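Local coordinates for carbohydrate-binding protein (PDB 6N1B), which acts as an N-acetylgalactosamine deacetylase, probably on the A blood antigen, and is captured here with the blood group B trisaccharide bound, at residues I80-P86 / S113-C119; N126-A131 / W174-T178; N236-M240 / P252-F258; G350-Y356 / G390-F396. One frame throughout, in Å; residues are numbered along the deposited sequence. Where two conformers were deposited one is given.

Interaction 1: residues I80-P86 / S113-C119. With FUC (alpha-L-fucopyranose), chain B; GLA (alpha-D-galactopyranose), chain C.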
# COMPACT_ATOMS: atom_id res chain seq x y z
N ILE A 80 7.02 17.97 5.08
CA ILE A 80 5.94 18.45 4.21
C ILE A 80 5.30 17.32 3.50
O ILE A 80 6.00 16.51 2.92
CB ILE A 80 6.40 19.59 3.29
CG1 ILE A 80 5.27 20.23 2.49
CG2 ILE A 80 7.54 19.17 2.39
CD1 ILE A 80 5.60 21.59 1.92
N SER A 81 3.94 17.24 3.66
CA SER A 81 3.19 16.13 3.08
C SER A 81 2.50 16.45 1.76
O SER A 81 1.76 15.64 1.21
CB SER A 81 2.18 15.60 4.13
OG SER A 81 2.91 15.04 5.21
N ILE A 82 2.76 17.65 1.23
CA ILE A 82 2.07 18.14 0.09
C ILE A 82 2.31 17.45 -1.21
O ILE A 82 1.56 17.55 -2.15
CB ILE A 82 2.21 19.70 -0.06
CG1 ILE A 82 0.88 20.36 -0.56
CG2 ILE A 82 3.48 19.99 -0.83
CD1 ILE A 82 0.82 21.85 -0.63
N TYR A 83 3.45 16.69 -1.25
CA TYR A 83 3.86 15.93 -2.45
C TYR A 83 3.35 14.52 -2.46
O TYR A 83 3.58 13.81 -3.47
CB TYR A 83 5.39 15.88 -2.57
CG TYR A 83 6.06 17.25 -2.53
CD1 TYR A 83 5.66 18.33 -3.20
CD2 TYR A 83 7.17 17.44 -1.73
CE1 TYR A 83 6.28 19.59 -3.16
CE2 TYR A 83 7.80 18.65 -1.64
CZ TYR A 83 7.33 19.73 -2.32
OH TYR A 83 7.94 20.96 -2.23
N GLU A 84 2.61 14.12 -1.44
CA GLU A 84 2.24 12.73 -1.18
C GLU A 84 1.03 12.28 -2.03
O GLU A 84 0.04 11.78 -1.45
CB GLU A 84 2.10 12.55 0.32
CG GLU A 84 2.12 11.11 0.81
CD GLU A 84 2.15 10.98 2.25
OE1 GLU A 84 2.10 12.00 3.00
OE2 GLU A 84 2.22 9.82 2.74
N ASN A 85 1.18 12.39 -3.35
CA ASN A 85 0.00 12.31 -4.21
C ASN A 85 0.05 11.11 -5.06
O ASN A 85 1.07 10.83 -5.75
CB ASN A 85 -0.10 13.58 -5.02
CG ASN A 85 -0.07 14.79 -4.06
OD1 ASN A 85 0.82 15.72 -4.25
ND2 ASN A 85 -0.92 14.81 -3.11
N PRO A 86 -1.03 10.30 -5.07
CA PRO A 86 -1.07 9.05 -5.88
C PRO A 86 -0.52 9.21 -7.28
O PRO A 86 -0.90 10.11 -8.02
CB PRO A 86 -2.55 8.67 -5.87
CG PRO A 86 -3.01 9.20 -4.56
CD PRO A 86 -2.22 10.47 -4.29
N SER A 113 -2.86 23.67 -0.35
CA SER A 113 -2.15 24.09 0.83
C SER A 113 -1.73 22.95 1.68
O SER A 113 -2.25 21.84 1.51
CB SER A 113 -2.88 25.16 1.68
OG SER A 113 -3.80 24.45 2.53
N THR A 114 -0.86 23.19 2.63
CA THR A 114 -0.38 22.21 3.59
C THR A 114 -1.39 21.84 4.70
O THR A 114 -1.12 21.02 5.52
CB THR A 114 0.96 22.55 4.22
OG1 THR A 114 0.86 23.79 4.86
CG2 THR A 114 2.10 22.63 3.15
N ARG A 115 -2.59 22.43 4.67
CA ARG A 115 -3.66 22.01 5.55
C ARG A 115 -4.09 20.57 5.27
O ARG A 115 -4.60 19.89 6.17
CB ARG A 115 -4.87 22.95 5.43
CG ARG A 115 -6.09 22.49 6.27
CD ARG A 115 -7.16 23.52 6.25
NE ARG A 115 -8.31 23.00 6.94
CZ ARG A 115 -9.36 23.68 7.31
NH1 ARG A 115 -9.42 25.03 7.11
NH2 ARG A 115 -10.35 23.02 7.90
N TYR A 116 -3.92 20.13 4.01
CA TYR A 116 -4.47 18.88 3.51
C TYR A 116 -3.36 17.97 3.00
O TYR A 116 -2.33 18.51 2.55
CB TYR A 116 -5.39 19.10 2.31
CG TYR A 116 -6.47 20.09 2.62
CD1 TYR A 116 -7.70 19.70 3.19
CD2 TYR A 116 -6.32 21.41 2.29
CE1 TYR A 116 -8.72 20.60 3.53
CE2 TYR A 116 -7.33 22.36 2.63
CZ TYR A 116 -8.50 21.96 3.29
OH TYR A 116 -9.52 22.83 3.65
N HIS A 117 -3.55 16.67 3.07
CA HIS A 117 -2.60 15.82 2.34
C HIS A 117 -3.28 14.53 1.94
O HIS A 117 -4.22 14.05 2.59
CB HIS A 117 -1.29 15.51 3.17
CG HIS A 117 -1.48 14.41 4.19
ND1 HIS A 117 -2.18 14.58 5.37
CD2 HIS A 117 -0.99 13.13 4.23
CE1 HIS A 117 -2.12 13.44 6.06
NE2 HIS A 117 -1.42 12.54 5.39
N ASN A 118 -2.72 13.93 0.90
CA ASN A 118 -3.12 12.59 0.43
C ASN A 118 -2.11 11.58 0.96
O ASN A 118 -1.01 11.91 1.40
CB ASN A 118 -3.14 12.57 -1.09
CG ASN A 118 -4.14 13.53 -1.68
OD1 ASN A 118 -3.75 14.40 -2.60
ND2 ASN A 118 -5.34 13.46 -1.27
N CYS A 119 -2.50 10.31 0.92
CA CYS A 119 -1.63 9.21 1.40
C CYS A 119 -2.24 7.86 1.09
O CYS A 119 -3.41 7.76 0.67
CB CYS A 119 -1.37 9.30 2.95
SG CYS A 119 -2.91 9.14 3.90
C1 FUC B . 1.77 14.25 8.50
C2 FUC B . 0.45 15.03 8.37
C3 FUC B . 0.58 16.41 9.05
C4 FUC B . 1.70 17.19 8.38
C5 FUC B . 2.99 16.41 8.52
C6 FUC B . 4.24 17.02 7.81
O2 FUC B . -0.61 14.29 9.06
O3 FUC B . -0.64 17.16 8.87
O4 FUC B . 1.36 17.39 7.01
O5 FUC B . 2.80 15.08 7.94
C1 GLA C . 1.68 9.99 9.28
C2 GLA C . 1.05 9.51 7.93
C3 GLA C . -0.06 10.48 7.52
C4 GLA C . -1.13 10.68 8.66
C5 GLA C . -0.41 10.99 10.01
C6 GLA C . -1.31 10.86 11.17
O2 GLA C . 2.14 9.53 6.94
O3 GLA C . -0.73 10.04 6.09
O4 GLA C . -1.83 9.50 8.70
O5 GLA C . 0.64 9.97 10.32
O6 GLA C . -0.67 11.24 12.46
O HOH W 1 -0.66 15.51 -0.34
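His-117 and Glu-84 are brought alongside each other by their first torsions: at chi1 80° the imidazole lies between its backbone N and carbonyl carbon, while Glu-84 holds CG trans to N (chi1 -163°) and continues in an extended chain. Both side chains point the same way, and Glu-84 OE1 stands 3.5 Å from His-117 CD2. At its rim the imidazole meets the sugar in plane: NE2 shares a hydrogen bond of 2.7 Å with GLA O3, nearly straight at 173°, and either atom may be the donor. C2 of the fucose lies over one ring face, and ND1 is bonded to Asp-141, so the rotation of the ring is fixed from two edges. Ser-81 packs its CB on His-117 CB; in the conformer described, one of two, its OG donates to FUC O5 over 2.7 Å, a bond less sure for resting on that copy. The two backbones are joined through water 1, which donates to Ser-81 O and accepts from Asn-118 N at 2.9 Å. Beside it Asn-85 ND2 makes a weak bond to Asn-118 OD1 (2.9 Å), its OD1 being engaged by Tyr-41. At the outer end the contact turns apolar, with Ile-80 CD1 3.9 Å from Thr-114 CG2 and the tip of Ile-82 against the Ser-113 backbone. Ser-81, His-117 and Cys-119 form part of the glycan pocket, next to the calcium site of Asp-120 and His-272; a pocket built from loops and the start of edge strand 116-126 is consistent with the ligand site of a beta-propeller.

Interaction 2: residues N126-A131 / W174-T178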
# COMPACT_ATOMS: atom_id res chain seq x y z
N ASN A 126 -10.21 -4.86 -11.49
CA ASN A 126 -11.62 -5.26 -11.57
C ASN A 126 -11.79 -6.03 -12.93
O ASN A 126 -11.78 -5.44 -13.97
CB ASN A 126 -12.52 -4.02 -11.54
CG ASN A 126 -13.97 -4.39 -11.47
OD1 ASN A 126 -14.42 -5.25 -12.22
ND2 ASN A 126 -14.76 -3.63 -10.67
N ALA A 127 -11.86 -7.33 -12.79
CA ALA A 127 -11.95 -8.19 -14.02
C ALA A 127 -13.21 -7.95 -14.78
O ALA A 127 -13.22 -7.98 -16.01
CB ALA A 127 -11.78 -9.66 -13.61
N GLU A 128 -14.33 -7.78 -14.08
CA GLU A 128 -15.59 -7.61 -14.79
C GLU A 128 -15.62 -6.39 -15.69
O GLU A 128 -16.27 -6.40 -16.70
CB GLU A 128 -16.72 -7.54 -13.69
CG GLU A 128 -18.12 -7.43 -14.22
CD GLU A 128 -18.64 -8.82 -14.51
OE1 GLU A 128 -17.97 -9.81 -14.04
OE2 GLU A 128 -19.72 -8.87 -15.11
N TYR A 129 -14.94 -5.31 -15.27
CA TYR A 129 -14.93 -4.10 -16.01
C TYR A 129 -13.61 -3.95 -16.81
O TYR A 129 -13.45 -2.91 -17.54
CB TYR A 129 -15.11 -2.88 -15.07
CG TYR A 129 -16.51 -2.76 -14.58
CD1 TYR A 129 -17.04 -3.65 -13.57
CD2 TYR A 129 -17.33 -1.76 -15.01
CE1 TYR A 129 -18.31 -3.49 -13.06
CE2 TYR A 129 -18.67 -1.61 -14.53
CZ TYR A 129 -19.13 -2.45 -13.55
OH TYR A 129 -20.42 -2.32 -13.05
N ASP A 130 -12.65 -4.86 -16.65
CA ASP A 130 -11.31 -4.83 -17.18
C ASP A 130 -10.67 -3.42 -16.91
O ASP A 130 -10.23 -2.72 -17.84
CB ASP A 130 -11.35 -5.16 -18.65
CG ASP A 130 -9.97 -5.33 -19.25
OD1 ASP A 130 -9.02 -5.77 -18.59
OD2 ASP A 130 -9.89 -5.14 -20.54
N ALA A 131 -10.69 -3.04 -15.66
CA ALA A 131 -10.34 -1.66 -15.24
C ALA A 131 -9.59 -1.73 -13.92
O ALA A 131 -9.85 -2.65 -13.13
CB ALA A 131 -11.57 -0.79 -15.07
N TRP A 174 -21.91 2.32 -11.31
CA TRP A 174 -20.98 2.20 -12.42
C TRP A 174 -21.52 1.20 -13.41
O TRP A 174 -21.53 -0.01 -13.13
CB TRP A 174 -19.64 1.79 -11.85
CG TRP A 174 -18.50 1.63 -12.83
CD1 TRP A 174 -18.44 2.01 -14.14
CD2 TRP A 174 -17.23 0.98 -12.53
NE1 TRP A 174 -17.18 1.72 -14.63
CE2 TRP A 174 -16.44 1.07 -13.67
CE3 TRP A 174 -16.74 0.34 -11.41
CZ2 TRP A 174 -15.17 0.56 -13.75
CZ3 TRP A 174 -15.44 -0.14 -11.48
CH2 TRP A 174 -14.66 -0.05 -12.63
N SER A 175 -22.11 1.64 -14.49
CA SER A 175 -22.64 0.73 -15.48
C SER A 175 -21.54 0.19 -16.39
O SER A 175 -20.60 0.95 -16.72
CB SER A 175 -23.70 1.44 -16.33
OG SER A 175 -24.89 1.75 -15.58
N LYS A 176 -21.63 -1.08 -16.70
CA LYS A 176 -20.61 -1.65 -17.54
C LYS A 176 -20.67 -0.96 -18.92
O LYS A 176 -21.74 -0.82 -19.53
CB LYS A 176 -20.90 -3.16 -17.70
CG LYS A 176 -20.67 -4.05 -16.51
CD LYS A 176 -20.67 -5.52 -17.00
CE LYS A 176 -20.80 -6.42 -15.82
NZ LYS A 176 -22.15 -6.41 -15.20
N PRO A 177 -19.48 -0.62 -19.46
CA PRO A 177 -19.43 -0.08 -20.80
C PRO A 177 -19.98 -1.04 -21.83
O PRO A 177 -19.71 -2.27 -21.71
CB PRO A 177 -17.94 0.18 -21.09
CG PRO A 177 -17.33 0.23 -19.77
CD PRO A 177 -18.16 -0.63 -18.83
N THR A 178 -20.61 -0.48 -22.87
CA THR A 178 -21.17 -1.38 -23.88
C THR A 178 -20.52 -1.13 -25.20
O THR A 178 -20.93 -1.73 -26.19
CB THR A 178 -22.64 -1.15 -23.99
OG1 THR A 178 -22.92 0.19 -24.41
CG2 THR A 178 -23.41 -1.47 -22.72
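The Tyr-129 ring is sandwiched: Lys-176 CG sits over one face, 4.0 Å from the ring centroid in a CH-pi contact, and the Trp-174 indole takes the opposite face. The tyrosine ring and the six-membered ring of Trp-174 are stacked face to face with centroids 3.9 Å apart and planes inclined at 27°. The closest approach is Tyr-129 CD2 to Trp-174 CE2, 3.3 Å. Backbone atoms of Ser-175 lie at the tyrosine edge, while Ala-131 CB meets the indole edge at CH2, 4.0 Å away. A chi1 of -74°, with CG trans to the carbonyl carbon, sends the ring across to the other segment, where its OH donates to Trp-174 O (2.6 Å), approaching 28° out of the carbonyl plane. Residues 126-131 form the turn of the beta hairpin between strands 116-126 and 131-140, with a G1 bulge in which Asp-130 and Ala-131 both face Asn-126. An Asx motif braces the turn: Asn-126 OD1 accepts from Tyr-129 N at 3.1 Å. Arg-183 holds the carbonyls of Tyr-129 and Asp-130, and Trp-174 NE1 is bonded to Tyr-156. On the exposed side a Glu-128 to Lys-176 salt bridge is modelled, but the place of Glu-128 OE2 is doubtful.

Interaction 3: residues N236-M240 / P252-F258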
# COMPACT_ATOMS: atom_id res chain seq x y z
N ASN A 236 -4.70 1.56 18.48
CA ASN A 236 -5.08 1.34 17.09
C ASN A 236 -5.81 -0.01 16.95
O ASN A 236 -5.47 -0.98 17.60
CB ASN A 236 -3.88 1.32 16.17
CG ASN A 236 -3.14 2.64 16.13
OD1 ASN A 236 -3.65 3.68 16.52
ND2 ASN A 236 -1.97 2.63 15.43
N PHE A 237 -6.73 -0.07 15.96
CA PHE A 237 -7.41 -1.35 15.63
C PHE A 237 -7.90 -1.27 14.17
O PHE A 237 -8.31 -0.23 13.69
CB PHE A 237 -8.56 -1.67 16.62
CG PHE A 237 -9.68 -0.66 16.60
CD1 PHE A 237 -9.60 0.45 17.30
CD2 PHE A 237 -10.79 -0.93 15.85
CE1 PHE A 237 -10.57 1.36 17.31
CE2 PHE A 237 -11.86 -0.02 15.85
CZ PHE A 237 -11.76 1.12 16.61
N VAL A 238 -7.90 -2.44 13.53
CA VAL A 238 -8.35 -2.55 12.13
C VAL A 238 -9.84 -2.86 12.05
O VAL A 238 -10.41 -3.66 12.82
CB VAL A 238 -7.48 -3.60 11.40
CG1 VAL A 238 -8.04 -4.02 10.07
CG2 VAL A 238 -6.05 -3.10 11.19
N GLU A 239 -10.47 -2.19 11.11
CA GLU A 239 -11.88 -2.40 10.77
C GLU A 239 -11.97 -2.82 9.35
O GLU A 239 -11.22 -2.34 8.46
CB GLU A 239 -12.70 -1.14 10.95
CG GLU A 239 -12.82 -0.70 12.43
CD GLU A 239 -13.56 0.62 12.62
OE1 GLU A 239 -13.16 1.65 12.02
OE2 GLU A 239 -14.55 0.57 13.37
N MET A 240 -12.96 -3.67 9.02
CA MET A 240 -13.32 -4.02 7.64
C MET A 240 -14.68 -3.48 7.30
O MET A 240 -15.53 -3.26 8.15
CB MET A 240 -13.24 -5.58 7.48
CG MET A 240 -14.43 -6.26 8.14
SD MET A 240 -14.23 -8.06 8.33
CE MET A 240 -14.01 -8.51 6.66
N PRO A 252 -18.54 -0.19 9.29
CA PRO A 252 -17.33 -0.98 9.66
C PRO A 252 -17.64 -1.99 10.75
O PRO A 252 -18.48 -1.78 11.61
CB PRO A 252 -16.33 0.07 10.18
CG PRO A 252 -17.21 1.22 10.63
CD PRO A 252 -18.41 1.26 9.64
N VAL A 253 -16.88 -3.08 10.74
CA VAL A 253 -16.78 -3.94 11.83
C VAL A 253 -15.36 -4.36 12.16
O VAL A 253 -14.51 -4.41 11.28
CB VAL A 253 -17.61 -5.03 11.68
CG1 VAL A 253 -17.15 -5.92 10.65
CG2 VAL A 253 -17.72 -5.93 12.88
N ARG A 254 -15.09 -4.48 13.42
CA ARG A 254 -13.75 -4.76 13.84
C ARG A 254 -13.40 -6.17 13.45
O ARG A 254 -14.12 -7.12 13.67
CB ARG A 254 -13.63 -4.82 15.44
CG ARG A 254 -13.56 -3.58 16.07
CD ARG A 254 -12.78 -3.66 17.40
NE ARG A 254 -13.31 -4.63 18.35
CZ ARG A 254 -14.29 -4.38 19.22
NH1 ARG A 254 -14.87 -3.29 19.30
NH2 ARG A 254 -14.64 -5.32 20.11
N VAL A 255 -12.16 -6.36 12.93
CA VAL A 255 -11.58 -7.71 12.73
C VAL A 255 -11.13 -8.21 14.09
O VAL A 255 -10.95 -7.40 15.04
CB VAL A 255 -10.43 -7.73 11.76
CG1 VAL A 255 -10.85 -7.24 10.36
CG2 VAL A 255 -9.20 -6.95 12.24
N ASN A 256 -10.95 -9.50 14.17
CA ASN A 256 -10.51 -10.17 15.40
C ASN A 256 -9.16 -10.81 15.22
O ASN A 256 -8.88 -11.34 14.12
CB ASN A 256 -11.50 -11.27 15.83
CG ASN A 256 -12.88 -10.69 16.04
OD1 ASN A 256 -13.92 -11.20 15.42
ND2 ASN A 256 -13.00 -9.68 16.85
N GLY A 257 -8.32 -10.77 16.23
CA GLY A 257 -7.08 -11.54 16.19
C GLY A 257 -6.06 -10.99 15.20
O GLY A 257 -5.17 -11.81 14.85
N PHE A 258 -6.14 -9.76 14.76
CA PHE A 258 -5.31 -9.28 13.65
C PHE A 258 -3.87 -9.51 13.87
O PHE A 258 -3.17 -10.06 12.95
CB PHE A 258 -5.66 -7.82 13.38
CG PHE A 258 -5.04 -7.27 12.13
CD1 PHE A 258 -5.42 -7.76 10.90
CD2 PHE A 258 -4.03 -6.31 12.20
CE1 PHE A 258 -4.87 -7.27 9.72
CE2 PHE A 258 -3.48 -5.82 11.01
CZ PHE A 258 -3.89 -6.27 9.81
O HOH W 2 -9.92 -4.78 15.31
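Backbone hydrogen bonds join Met-240 to Val-253 in both directions: Met-240 N reaches Val-253 O at 2.8 Å, and Val-253 N returns to Met-240 O at 2.9 Å. These two residues are therefore a hydrogen-bonded antiparallel pair. The next pair, Glu-239 and Arg-254, is non-hydrogen-bonded, and its CA atoms come within 4.3 Å while the side chains diverge. Pairing then gives way to a longer bond from Val-255 N to Val-238 O (3.2 Å), and water 2 donates to both Val-238 O and Val-255 O, bridging the chains where they start to separate. Together the segments belong to the hairpin of strands 237-243 and 253-254, the third and outermost strands of a four-stranded antiparallel sheet, an arrangement that fits one blade of a beta-propeller.

Apolar contacts occupy the face carrying Met-240 and Val-253 and the adjoining cluster of Val-238, Val-255 and Phe-258. Val-238 CG2 lies over the Phe-258 ring, 4.0 Å from its centroid and 22° off the normal, and its other branch, CG1, touches Val-255 CG2 at 3.8 Å. Pro-270 meets both Val-238 and Phe-258, so this cluster also reaches strand 269-278 of the neighbouring sheet. With chi1 at 75°, Met-240 carries CG alongside Val-253 CG1, 3.7 Å away, and its SD reaches Val-255 CG1.

Among the polar side chains, Arg-254 contributes its carbon portion. It crosses Phe-237 at about a right angle and lays its CD 3.7 Å from Phe-237 CD2, the guanidinium and ring planes being 86° apart. Glu-239 runs beside Pro-252 and touches the proline CB with its carboxylate, through OE2, while OE1 is held by Asn-224.

Interaction 4: residues G350-Y356 / G390-F396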
# COMPACT_ATOMS: atom_id res chain seq x y z
N GLY A 350 4.43 -21.71 -3.41
CA GLY A 350 4.63 -20.52 -4.18
C GLY A 350 5.78 -19.64 -3.67
O GLY A 350 6.52 -19.99 -2.76
N THR A 351 5.85 -18.41 -4.26
CA THR A 351 6.88 -17.47 -3.93
C THR A 351 6.19 -16.17 -3.43
O THR A 351 5.35 -15.64 -4.09
CB THR A 351 7.74 -17.19 -5.17
OG1 THR A 351 8.34 -18.38 -5.66
CG2 THR A 351 8.82 -16.20 -4.87
N MET A 352 6.67 -15.70 -2.25
CA MET A 352 6.20 -14.43 -1.69
C MET A 352 7.06 -13.32 -2.32
O MET A 352 8.29 -13.29 -2.07
CB MET A 352 6.32 -14.45 -0.21
CG MET A 352 5.21 -15.23 0.37
SD MET A 352 3.57 -14.55 0.42
CE MET A 352 3.73 -13.34 1.70
N ARG A 353 6.42 -12.41 -3.03
CA ARG A 353 7.05 -11.25 -3.71
C ARG A 353 6.61 -10.02 -2.97
O ARG A 353 5.41 -9.76 -2.93
CB ARG A 353 6.74 -11.21 -5.16
CG ARG A 353 7.16 -12.49 -5.92
CD ARG A 353 6.92 -12.40 -7.39
NE ARG A 353 7.74 -11.38 -8.01
CZ ARG A 353 7.61 -11.05 -9.28
NH1 ARG A 353 6.77 -11.63 -10.05
NH2 ARG A 353 8.39 -10.06 -9.83
N VAL A 354 7.56 -9.25 -2.38
CA VAL A 354 7.21 -8.17 -1.48
C VAL A 354 7.85 -6.91 -1.92
O VAL A 354 9.11 -6.79 -1.91
CB VAL A 354 7.52 -8.48 -0.01
CG1 VAL A 354 7.11 -7.34 0.90
CG2 VAL A 354 6.87 -9.84 0.39
N TRP A 355 7.10 -5.89 -2.28
CA TRP A 355 7.59 -4.50 -2.57
C TRP A 355 7.43 -3.78 -1.28
O TRP A 355 6.31 -3.51 -0.81
CB TRP A 355 6.82 -3.90 -3.74
CG TRP A 355 7.08 -4.58 -5.06
CD1 TRP A 355 7.98 -4.15 -5.97
CD2 TRP A 355 6.48 -5.78 -5.60
NE1 TRP A 355 7.98 -5.05 -7.02
CE2 TRP A 355 7.05 -6.03 -6.84
CE3 TRP A 355 5.47 -6.67 -5.16
CZ2 TRP A 355 6.72 -7.13 -7.60
CZ3 TRP A 355 5.12 -7.72 -5.91
CH2 TRP A 355 5.75 -7.97 -7.13
N TYR A 356 8.57 -3.50 -0.58
CA TYR A 356 8.54 -2.88 0.72
C TYR A 356 9.01 -1.48 0.70
O TYR A 356 10.03 -1.18 0.07
CB TYR A 356 9.29 -3.71 1.78
CG TYR A 356 10.81 -3.67 1.81
CD1 TYR A 356 11.55 -4.55 1.01
CD2 TYR A 356 11.45 -2.89 2.66
CE1 TYR A 356 12.97 -4.59 1.12
CE2 TYR A 356 12.82 -2.94 2.82
CZ TYR A 356 13.59 -3.78 2.09
OH TYR A 356 14.94 -3.88 2.21
N GLY A 390 11.80 -0.66 -2.01
CA GLY A 390 12.62 -1.78 -2.45
C GLY A 390 11.85 -3.09 -2.56
O GLY A 390 10.62 -3.03 -2.69
N TYR A 391 12.55 -4.22 -2.48
CA TYR A 391 11.97 -5.47 -2.78
C TYR A 391 12.62 -6.57 -2.00
O TYR A 391 13.84 -6.57 -1.74
CB TYR A 391 12.12 -5.76 -4.30
CG TYR A 391 11.50 -7.06 -4.79
CD1 TYR A 391 10.14 -7.19 -5.00
CD2 TYR A 391 12.30 -8.17 -5.00
CE1 TYR A 391 9.57 -8.40 -5.37
CE2 TYR A 391 11.72 -9.41 -5.42
CZ TYR A 391 10.35 -9.47 -5.62
OH TYR A 391 9.80 -10.71 -6.02
N ALA A 392 11.81 -7.58 -1.58
CA ALA A 392 12.28 -8.78 -0.92
C ALA A 392 11.45 -9.96 -1.39
O ALA A 392 10.32 -9.79 -1.82
CB ALA A 392 12.17 -8.55 0.57
N GLU A 393 12.00 -11.17 -1.20
CA GLU A 393 11.32 -12.32 -1.75
C GLU A 393 11.73 -13.57 -1.01
O GLU A 393 12.91 -13.64 -0.51
CB GLU A 393 11.77 -12.51 -3.23
CG GLU A 393 10.97 -13.56 -4.05
CD GLU A 393 11.60 -13.67 -5.47
OE1 GLU A 393 11.37 -12.71 -6.26
OE2 GLU A 393 12.24 -14.71 -5.70
N ASN A 394 10.89 -14.60 -0.98
CA ASN A 394 11.36 -15.92 -0.53
C ASN A 394 10.30 -16.94 -1.03
O ASN A 394 9.13 -16.55 -1.30
CB ASN A 394 11.49 -16.01 1.02
CG ASN A 394 12.45 -17.08 1.48
OD1 ASN A 394 13.02 -17.84 0.63
ND2 ASN A 394 12.70 -17.11 2.77
N SER A 395 10.69 -18.20 -1.01
CA SER A 395 9.74 -19.29 -1.04
C SER A 395 8.74 -19.12 0.12
O SER A 395 9.19 -18.82 1.24
CB SER A 395 10.53 -20.63 -0.86
OG SER A 395 9.92 -21.61 -0.21
N PHE A 396 7.49 -19.34 -0.17
CA PHE A 396 6.47 -19.29 0.91
C PHE A 396 6.81 -20.33 2.00
O PHE A 396 6.78 -19.97 3.22
CB PHE A 396 5.10 -19.60 0.31
CG PHE A 396 4.02 -19.70 1.40
CD1 PHE A 396 3.50 -18.60 1.94
CD2 PHE A 396 3.56 -20.93 1.83
CE1 PHE A 396 2.45 -18.68 2.93
CE2 PHE A 396 2.63 -21.00 2.83
CZ PHE A 396 2.12 -19.89 3.36
O HOH W 3 7.31 -22.32 -1.34
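Tyr-391 and Trp-355 form the close-packed part of this contact. The tyrosine edge meets the indole face, the centroids of the tyrosine ring and the five-membered ring of Trp-355 standing 4.9 Å apart with planes at 60°. Tyr-391 OH is gripped twice: it accepts from Arg-353 NE at 2.9 Å, close to the guanidinium plane, and donates to the anti lone pair of Glu-393 OE1 at 2.6 Å. The hydroxyl thus links two opposite charges that come no nearer than 4.2 Å (Arg-353 NE to Glu-393 OE1), with no N-H pointing at that oxygen; Arg-353 NH1 bonds to Glu-342 instead. On the other face, a chi1 of 77° swings the Tyr-356 ring across the strand boundary, its edge against the backbone of Tyr-391 and Ala-392.

The strands run antiparallel, at 154° between their directions, in the middle of a four-stranded sheet. The N-terminal strand 30-31 forms one edge, beside 385-395, consistent with the closing blade of a beta-propeller.

Looser are the partly exposed Thr-351, Glu-393, Asn-394 and Ser-395. Thr-351 CG2 touches Glu-393 CG (3.5 Å), but Thr-351 and Ser-395 turn their side chains apart. A single water, water 3, donates to Gly-350 O and accepts from Ser-395 OG, 2.9 Å from it; this N-cap of helix 396-404 also bonds Glu-398 N. Phe-396, still buried beside Met-352, donates its N-H to Gly-350 O (2.8 Å).

In the fold
Interactions 3 and 4 each pair strands within one sheet and are partly buried, interaction 3 with exposed residues and interaction 4 with none. Interaction 4 joins two long central strands along continuous regular pairing, whereas interaction 3 adds a short outermost strand and soon frays to water. Interactions 1 and 2 share the hairpin of strands 116-126 and 131-140, which they meet at different ends, with centres 30 Å apart: the largely buried interaction 1 supplies polar atoms and a histidine edge to the glycan, while the partly exposed interaction 2 packs on the far turn by aromatic stacking. None touches another; nearest atoms stay about 13 to 18 Å apart. Interactions 1 and 4 lie on opposite sides of the chain's centre.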